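Long-range contact in motility hub protein FimV (PDB 4MBQ), which acts as an inner-membrane hub that activates the adenylate cyclase CyaB and supports type IV pilus assembly and twitching motility, here represented by its C-terminal tetratricopeptide-repeat piece: residues 37-45 with 55-63. Residues are numbered along the deposited sequence; the frame is centred on the assembly and turned at random.
Sequences ARDILDEVL and EARELLERL
L41 points both methyls at helix 50-62, and its two branches meet different residues. L41 CD2 lies against the backbone and methyl of A56, 3.9 Å from A56 CB, whereas CD1 settles between L59 CB and L60 CG. The side chains of L41 and L60 run past one another in opposite directions; that of L59 meets L41 at roughly a right angle. The small A56 is consistent with the shorter approach at this point: the CA atoms of L41 and A56 are 5.7 Å apart, against 6.9 Å for R38 and L60, and the axes of the short segments come within 9.3 Å. A chi1 of 176° places V44 CG1 anti to the backbone N, where it meets A56 CB, and L45 CD2 touches A56 CB at 3.7 Å. The other L45 methyl meets L60 tip to tip, CD1 to CD1 at 3.8 Å, while CD2 also rests on the aliphatic start of R57. At the opposite end, A37 CB touches L63 CD1 at 4.0 Å. R38 adds a polar margin: its chain, extended from CG to NE, passes L60 CD2 and brings NE to a water lying in the guanidinium plane. That water accepts from R38 NE (2.9 Å) and donates to L60 O, bridging the helices. The segments' N-to-C directions differ by 153°, the antiparallel packing of successive helices expected in a TPR domain. Helix 15-30 packs alongside, with L41 on A25 and V44 on L22, and R26 forms a salt bridge with E55; I40 also packs on Y28 of a second subunit.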
loop_
_atom_site.group_PDB
_atom_site.type_symbol
_atom_site.label_atom_id
_atom_site.label_comp_id
_atom_site.label_asym_id
_atom_site.label_seq_id
_atom_site.Cartn_x
_atom_site.Cartn_y
_atom_site.Cartn_z
ATOM N N ALA B 37 5.815 3.317 -8.986
ATOM C CA ALA B 37 5.653 4.590 -8.296
ATOM C C ALA B 37 5.426 5.735 -9.283
ATOM O O ALA B 37 4.601 6.615 -9.042
ATOM C CB ALA B 37 6.865 4.877 -7.413
ATOM N N ARG B 38 6.154 5.715 -10.395
ATOM C CA ARG B 38 6.024 6.752 -11.416
ATOM C C ARG B 38 4.640 6.767 -12.064
ATOM O O ARG B 38 4.063 7.834 -12.284
ATOM C CB ARG B 38 7.106 6.593 -12.487
ATOM C CG ARG B 38 8.516 6.837 -11.975
ATOM C CD ARG B 38 9.534 6.758 -13.095
ATOM N NE ARG B 38 10.892 6.979 -12.609
ATOM C CZ ARG B 38 11.790 6.014 -12.440
ATOM N NH1 ARG B 38 11.478 4.758 -12.728
ATOM N NH2 ARG B 38 13.003 6.307 -11.991
ATOM N N ASP B 39 4.114 5.585 -12.368
ATOM C CA ASP B 39 2.782 5.469 -12.958
ATOM C C ASP B 39 1.718 6.058 -12.035
ATOM O O ASP B 39 0.807 6.753 -12.486
ATOM C CB ASP B 39 2.455 4.008 -13.274
ATOM C CG ASP B 39 3.406 3.401 -14.288
ATOM O OD1 ASP B 39 4.194 4.158 -14.892
ATOM O OD2 ASP B 39 3.358 2.169 -14.489
ATOM N N ILE B 40 1.846 5.782 -10.742
ATOM C CA ILE B 40 0.912 6.298 -9.748
ATOM C C ILE B 40 1.055 7.806 -9.571
ATOM O O ILE B 40 0.059 8.525 -9.467
ATOM C CB ILE B 40 1.111 5.612 -8.384
ATOM C CG1 ILE B 40 0.710 4.141 -8.468
ATOM C CG2 ILE B 40 0.294 6.304 -7.309
ATOM C CD1 ILE B 40 0.615 3.471 -7.116
ATOM N N LEU B 41 2.296 8.280 -9.533
ATOM C CA LEU B 41 2.569 9.704 -9.364
ATOM C C LEU B 41 2.092 10.532 -10.555
ATOM O O LEU B 41 1.744 11.703 -10.403
ATOM C CB LEU B 41 4.058 9.941 -9.104
ATOM C CG LEU B 41 4.542 9.484 -7.724
ATOM C CD1 LEU B 41 6.060 9.522 -7.628
ATOM C CD2 LEU B 41 3.911 10.336 -6.635
ATOM N N ASP B 42 2.076 9.921 -11.739
ATOM C CA ASP B 42 1.564 10.588 -12.935
ATOM C C ASP B 42 0.099 10.946 -12.726
ATOM O O ASP B 42 -0.373 11.982 -13.189
ATOM C CB ASP B 42 1.717 9.685 -14.164
ATOM C CG ASP B 42 1.283 10.367 -15.450
ATOM O OD1 ASP B 42 1.478 11.595 -15.572
ATOM O OD2 ASP B 42 0.751 9.674 -16.342
ATOM N N GLU B 43 -0.610 10.083 -12.004
ATOM C CA GLU B 43 -2.021 10.299 -11.717
ATOM C C GLU B 43 -2.206 11.394 -10.666
ATOM O O GLU B 43 -3.135 12.194 -10.750
ATOM C CB GLU B 43 -2.670 8.990 -11.269
ATOM C CG GLU B 43 -2.488 7.860 -12.273
ATOM C CD GLU B 43 -3.139 6.563 -11.835
ATOM O OE1 GLU B 43 -3.641 6.500 -10.694
ATOM O OE2 GLU B 43 -3.149 5.606 -12.638
ATOM N N VAL B 44 -1.310 11.432 -9.685
ATOM C CA VAL B 44 -1.345 12.473 -8.660
ATOM C C VAL B 44 -1.160 13.864 -9.279
ATOM O O VAL B 44 -1.851 14.818 -8.910
ATOM C CB VAL B 44 -0.277 12.231 -7.573
ATOM C CG1 VAL B 44 -0.266 13.373 -6.568
ATOM C CG2 VAL B 44 -0.529 10.905 -6.875
ATOM N N LEU B 45 -0.238 13.965 -10.232
ATOM C CA LEU B 45 0.024 15.223 -10.930
ATOM C C LEU B 45 -1.222 15.771 -11.618
ATOM O O LEU B 45 -1.433 16.982 -11.668
ATOM C CB LEU B 45 1.135 15.041 -11.965
ATOM C CG LEU B 45 2.552 14.800 -11.444
ATOM C CD1 LEU B 45 3.508 14.601 -12.609
ATOM C CD2 LEU B 45 3.006 15.957 -10.568
ATOM N N GLU B 55 4.350 17.529 -3.934
ATOM C CA GLU B 55 4.928 16.331 -3.337
ATOM C C GLU B 55 5.250 15.276 -4.387
ATOM O O GLU B 55 6.281 14.602 -4.309
ATOM C CB GLU B 55 3.991 15.750 -2.273
ATOM C CG GLU B 55 4.369 14.352 -1.781
ATOM C CD GLU B 55 5.605 14.328 -0.887
ATOM O OE1 GLU B 55 6.363 15.320 -0.858
ATOM O OE2 GLU B 55 5.816 13.305 -0.203
ATOM N N ALA B 56 4.360 15.134 -5.368
ATOM C CA ALA B 56 4.564 14.184 -6.455
ATOM C C ALA B 56 5.823 14.540 -7.230
ATOM O O ALA B 56 6.634 13.670 -7.550
ATOM C CB ALA B 56 3.356 14.165 -7.381
ATOM N N ARG B 57 5.980 15.829 -7.520
ATOM C CA ARG B 57 7.160 16.320 -8.218
ATOM C C ARG B 57 8.423 16.043 -7.411
ATOM O O ARG B 57 9.438 15.616 -7.962
ATOM C CB ARG B 57 7.028 17.818 -8.506
ATOM C CG ARG B 57 5.862 18.163 -9.422
ATOM C CD ARG B 57 5.745 19.660 -9.652
ATOM N NE ARG B 57 4.638 19.980 -10.549
ATOM C CZ ARG B 57 3.632 20.791 -10.239
ATOM N NH1 ARG B 57 3.593 21.382 -9.053
ATOM N NH2 ARG B 57 2.668 21.018 -11.122
ATOM N N GLU B 58 8.351 16.288 -6.106
ATOM C CA GLU B 58 9.482 16.048 -5.215
ATOM C C GLU B 58 9.868 14.573 -5.225
ATOM O O GLU B 58 11.046 14.231 -5.319
ATOM C CB GLU B 58 9.151 16.494 -3.789
ATOM N N LEU B 59 8.867 13.704 -5.134
ATOM C CA LEU B 59 9.104 12.264 -5.150
ATOM C C LEU B 59 9.704 11.805 -6.477
ATOM O O LEU B 59 10.624 10.984 -6.497
ATOM C CB LEU B 59 7.810 11.500 -4.860
ATOM C CG LEU B 59 7.333 11.563 -3.409
ATOM C CD1 LEU B 59 6.023 10.808 -3.227
ATOM C CD2 LEU B 59 8.406 11.017 -2.477
ATOM N N LEU B 60 9.189 12.346 -7.578
ATOM C CA LEU B 60 9.682 11.994 -8.907
ATOM C C LEU B 60 11.139 12.396 -9.103
ATOM O O LEU B 60 11.935 11.639 -9.660
ATOM C CB LEU B 60 8.812 12.630 -9.996
ATOM C CG LEU B 60 7.449 11.976 -10.226
ATOM C CD1 LEU B 60 6.522 12.916 -10.979
ATOM C CD2 LEU B 60 7.622 10.667 -10.979
ATOM N N GLU B 61 11.488 13.594 -8.644
ATOM C CA GLU B 61 12.843 14.095 -8.812
ATOM C C GLU B 61 13.830 13.324 -7.942
ATOM O O GLU B 61 14.990 13.154 -8.316
ATOM C CB GLU B 61 12.902 15.599 -8.531
ATOM C CG GLU B 61 12.253 16.440 -9.638
ATOM C CD GLU B 61 12.200 17.919 -9.311
ATOM O OE1 GLU B 61 12.717 18.312 -8.248
ATOM O OE2 GLU B 61 11.636 18.693 -10.116
ATOM N N ARG B 62 13.361 12.846 -6.796
ATOM C CA ARG B 62 14.185 12.009 -5.929
ATOM C C ARG B 62 14.439 10.652 -6.576
ATOM O O ARG B 62 15.513 10.075 -6.421
ATOM C CB ARG B 62 13.529 11.823 -4.560
ATOM C CG ARG B 62 13.588 13.049 -3.665
ATOM N N LEU B 63 13.448 10.151 -7.307
ATOM C CA LEU B 63 13.579 8.870 -7.993
ATOM C C LEU B 63 14.418 8.993 -9.263
ATOM O O LEU B 63 14.979 8.011 -9.751
ATOM C CB LEU B 63 12.198 8.299 -8.325
ATOM C CG LEU B 63 11.367 7.816 -7.136
ATOM C CD1 LEU B 63 10.012 7.297 -7.597
ATOM C CD2 LEU B 63 12.130 6.756 -6.346
HETATM O O HOH W 1 12.162 9.484 -11.723
#